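Long-range contact in sesquisabinene B synthase 2 (Santalum album, PDB 6A2C), which probably converts farnesyl diphosphate into the sesquiterpene sesquisabinene B, using magnesium or manganese ions to bind and ionise the diphosphate: residues N412-I417 against S452-R457. Residues are numbered along the deposited sequence; the frame is centred on the assembly and turned at random.
With FPP (farnesyl diphosphate), chain C.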
ATOM      1  N   ASN A 412      -8.756  25.533  22.230  1.00 19.09           N
ATOM      2  CA  ASN A 412      -8.274  25.338  20.842  1.00 19.61           C
ATOM      3  C   ASN A 412      -7.171  24.263  20.806  1.00 19.31           C
ATOM      4  O   ASN A 412      -7.102  23.496  19.824  1.00 17.10           O
ATOM      5  CB  ASN A 412      -7.719  26.635  20.305  1.00 19.61           C
ATOM      6  CG  ASN A 412      -7.384  26.595  18.851  1.00 19.65           C
ATOM      7  OD1 ASN A 412      -8.274  26.464  18.020  1.00 22.19           O
ATOM      8  ND2 ASN A 412      -6.112  26.781  18.543  1.00 17.94           N
ATOM      9  N   ALA A 413      -6.286  24.268  21.792  1.00 17.88           N
ATOM     10  CA  ALA A 413      -5.069  23.425  21.758  1.00 18.68           C
ATOM     11  C   ALA A 413      -5.396  21.940  22.004  1.00 17.79           C
ATOM     12  O   ALA A 413      -4.564  21.062  21.641  1.00 16.92           O
ATOM     13  CB  ALA A 413      -4.060  23.978  22.705  1.00 18.46           C
ATOM     14  N   LEU A 414      -6.542  21.632  22.609  1.00 16.94           N
ATOM     15  CA  LEU A 414      -6.974  20.226  22.758  1.00 17.51           C
ATOM     16  C   LEU A 414      -7.380  19.708  21.374  1.00 17.98           C
ATOM     17  O   LEU A 414      -7.368  18.497  21.177  1.00 16.85           O
ATOM     18  CB  LEU A 414      -8.080  20.093  23.805  1.00 17.24           C
ATOM     19  CG  LEU A 414      -9.465  20.643  23.442  1.00 18.92           C
ATOM     20  CD1 LEU A 414     -10.282  19.634  22.663  1.00 18.70           C
ATOM     21  CD2 LEU A 414     -10.242  21.055  24.687  1.00 21.61           C
ATOM     22  N   VAL A 415      -7.691  20.600  20.441  1.00 18.06           N
ATOM     23  CA  VAL A 415      -7.952  20.217  19.035  1.00 17.57           C
ATOM     24  C   VAL A 415      -6.633  20.185  18.276  1.00 17.81           C
ATOM     25  O   VAL A 415      -6.391  19.187  17.547  1.00 18.81           O
ATOM     26  CB  VAL A 415      -8.931  21.173  18.343  1.00 19.00           C
ATOM     27  CG1 VAL A 415      -9.128  20.704  16.907  1.00 20.57           C
ATOM     28  CG2 VAL A 415     -10.245  21.300  19.101  1.00 20.55           C
ATOM     29  N   SER A 416      -5.793  21.210  18.425  1.00 16.89           N
ATOM     30  CA  SER A 416      -4.554  21.287  17.612  1.00 18.58           C
ATOM     31  C   SER A 416      -3.611  20.113  17.921  1.00 18.08           C
ATOM     32  O   SER A 416      -2.790  19.803  17.069  1.00 19.75           O
ATOM     33  CB  SER A 416      -3.856  22.618  17.735  1.00 18.19           C
ATOM     34  OG  SER A 416      -3.268  22.754  19.014  1.00 19.10           O
ATOM     35  N   ILE A 417      -3.635  19.552  19.124  1.00 18.51           N
ATOM     36  CA  ILE A 417      -2.701  18.444  19.474  1.00 17.71           C
ATOM     37  C   ILE A 417      -3.044  17.230  18.577  1.00 20.54           C
ATOM     38  O   ILE A 417      -2.158  16.385  18.376  1.00 20.63           O
ATOM     39  CB  ILE A 417      -2.748  18.135  20.977  1.00 18.13           C
ATOM     40  CG1 ILE A 417      -1.613  17.198  21.419  1.00 18.32           C
ATOM     41  CG2 ILE A 417      -4.121  17.591  21.364  1.00 18.97           C
ATOM     42  CD1 ILE A 417      -0.213  17.820  21.336  1.00 18.88           C
ATOM     43  N   SER A 452      -9.197  13.266  27.832  1.00 17.53           N
ATOM     44  CA  SER A 452      -8.069  12.646  27.101  1.00 18.96           C
ATOM     45  C   SER A 452      -7.366  13.697  26.217  1.00 19.00           C
ATOM     46  O   SER A 452      -6.138  13.772  26.245  1.00 18.41           O
ATOM     47  CB  SER A 452      -8.544  11.443  26.345  1.00 18.95           C
ATOM     48  OG  SER A 452      -7.503  10.919  25.543  1.00 19.65           O
ATOM     49  N   CYS A 453      -8.093  14.465  25.393  1.00 18.10           N
ATOM     50  CA  CYS A 453      -7.482  15.455  24.466  1.00 17.80           C
ATOM     51  C   CYS A 453      -6.757  16.562  25.246  1.00 17.29           C
ATOM     52  O   CYS A 453      -5.614  16.909  24.865  1.00 16.16           O
ATOM     53  CB  CYS A 453      -8.515  16.025  23.489  1.00 18.56           C
ATOM     54  SG  CYS A 453      -9.249  14.710  22.469  1.00 21.78           S
ATOM     55  N   ILE A 454      -7.354  17.075  26.318  1.00 16.77           N
ATOM     56  CA  ILE A 454      -6.727  18.128  27.133  1.00 18.50           C
ATOM     57  C   ILE A 454      -5.461  17.518  27.746  1.00 16.69           C
ATOM     58  O   ILE A 454      -4.452  18.188  27.770  1.00 17.75           O
ATOM     59  CB  ILE A 454      -7.664  18.698  28.222  1.00 21.42           C
ATOM     60  CG1 ILE A 454      -8.713  19.619  27.612  1.00 24.82           C
ATOM     61  CG2 ILE A 454      -6.849  19.437  29.279  1.00 24.56           C
ATOM     62  CD1 ILE A 454      -9.761  20.072  28.580  1.00 26.31           C
ATOM     63  N   LEU A 455      -5.540  16.310  28.260  1.00 16.79           N
ATOM     64  CA  LEU A 455      -4.359  15.676  28.919  1.00 18.26           C
ATOM     65  C   LEU A 455      -3.214  15.581  27.904  1.00 18.01           C
ATOM     66  O   LEU A 455      -2.073  16.031  28.216  1.00 16.80           O
ATOM     67  CB  LEU A 455      -4.771  14.306  29.446  1.00 18.84           C
ATOM     68  CG  LEU A 455      -5.354  14.317  30.851  1.00 19.78           C
ATOM     69  CD1 LEU A 455      -6.089  13.034  31.145  1.00 20.30           C
ATOM     70  CD2 LEU A 455      -4.266  14.558  31.873  1.00 20.67           C
ATOM     71  N   CYS A 456      -3.492  15.081  26.695  1.00 18.76           N
ATOM     72  CA  CYS A 456      -2.434  14.914  25.673  1.00 18.16           C
ATOM     73  C   CYS A 456      -1.747  16.260  25.377  1.00 20.11           C
ATOM     74  O   CYS A 456      -0.490  16.308  25.246  1.00 18.04           O
ATOM     75  CB  CYS A 456      -3.011  14.280  24.414  1.00 18.00           C
ATOM     76  SG  CYS A 456      -3.474  12.550  24.658  1.00 18.35           S
ATOM     77  N   ARG A 457      -2.542  17.345  25.266  1.00 19.03           N
ATOM     78  CA  ARG A 457      -2.022  18.701  24.991  1.00 18.10           C
ATOM     79  C   ARG A 457      -1.173  19.157  26.170  1.00 18.85           C
ATOM     80  O   ARG A 457      -0.047  19.610  25.936  1.00 20.84           O
ATOM     81  CB  ARG A 457      -3.168  19.680  24.701  1.00 18.56           C
ATOM     82  CG  ARG A 457      -2.799  21.149  24.806  1.00 18.55           C
ATOM     83  CD  ARG A 457      -1.601  21.514  23.993  1.00 20.12           C
ATOM     84  NE  ARG A 457      -1.797  21.371  22.564  1.00 18.62           N
ATOM     85  CZ  ARG A 457      -0.839  21.405  21.647  1.00 21.37           C
ATOM     86  NH1 ARG A 457       0.426  21.526  22.000  1.00 22.92           N
ATOM     87  NH2 ARG A 457      -1.156  21.315  20.360  1.00 20.34           N
TER
HETATM   88  C1  FPP C 900       4.283  16.833  17.393  1.00 56.26           C
HETATM   89  O1  FPP C 900       5.042  17.825  18.099  1.00 41.46           O
HETATM   90  C2  FPP C 900       3.201  16.159  18.186  1.00 56.15           C
HETATM   91  C3  FPP C 900       1.933  16.150  17.783  1.00 62.06           C
HETATM   92  C4  FPP C 900       1.490  16.816  16.510  1.00 62.05           C
HETATM   93  C5  FPP C 900       0.834  15.546  18.613  1.00 56.49           C
HETATM   94  C6  FPP C 900       0.036  14.450  17.940  1.00 63.76           C
HETATM   95  C7  FPP C 900       0.695  13.109  18.026  1.00 63.91           C
HETATM   96  C8  FPP C 900       1.459  12.529  17.112  1.00 58.59           C
HETATM   97  C10 FPP C 900       1.861  13.176  15.834  1.00 57.59           C
HETATM   98  C9  FPP C 900       1.944  11.129  17.283  1.00 57.26           C
HETATM   99  C11 FPP C 900       1.014  10.175  16.605  1.00 47.54           C
HETATM  100  C12 FPP C 900       0.046   9.513  17.533  1.00 44.61           C
HETATM  101  C13 FPP C 900      -0.662   8.406  17.328  1.00 41.28           C
HETATM  102  C14 FPP C 900      -1.683   7.896  18.302  1.00 45.27           C
HETATM  103  C15 FPP C 900      -0.507   7.550  16.106  1.00 36.38           C
HETATM  104  PA  FPP C 900       4.578  19.365  18.388  1.00 38.40           P
HETATM  105  O1A FPP C 900       4.888  19.364  19.865  1.00 38.53           O
HETATM  106  O2A FPP C 900       5.009  20.553  17.464  1.00 40.62           O
HETATM  107  O3A FPP C 900       2.949  19.527  18.356  1.00 38.69           O
HETATM  108  PB  FPP C 900       2.320  21.092  18.582  1.00 35.90           P
HETATM  109  O1B FPP C 900       2.928  22.035  17.531  1.00 30.44           O
HETATM  110  O2B FPP C 900       0.817  20.972  18.416  1.00 32.63           O
HETATM  111  O3B FPP C 900       2.685  21.490  19.982  1.00 34.14           O
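In the diphosphate-binding site of the all-helical class I terpene synthase fold, Arg-457 of helix 447-462 reaches past residues 413-417 to farnesyl diphosphate; the axes of the two short helical segments pass 8.1 Å apart, their directions 83° apart. CG of Arg-457 stands anti to the backbone N (chi1 163°), and bends at chi2 and chi3 lay CG, CD and NE along CB of Ala-413, the guanidinium running on past it to the diphosphate. There NE donates to O of Ala-413 at 2.9 Å, almost straight (177°) and within the guanidinium plane. That oxygen already accepts the helical bond from N of Ile-417; the two donors arrive from opposite faces of the carbonyl plane. NH2 of Arg-457 makes only a weak, bent bond to OG of Ser-416 (2.9 Å), whose main partner is Glu-394, a magnesium ligand. Thus oriented, NH1 donates to O3B of farnesyl diphosphate (3.0 Å) and NH2 to O2B, while Asp-461 forms a salt bridge with NH1 and would help balance the charge. Away from the diphosphate, CD2 of Leu-414 packs on CG1 of Ile-454 at 3.6 Å. CD1 of Ile-417 sits centrally over one guanidinium face, 3.6 Å above its plane, and also lies 3.7 Å from C5 of farnesyl diphosphate.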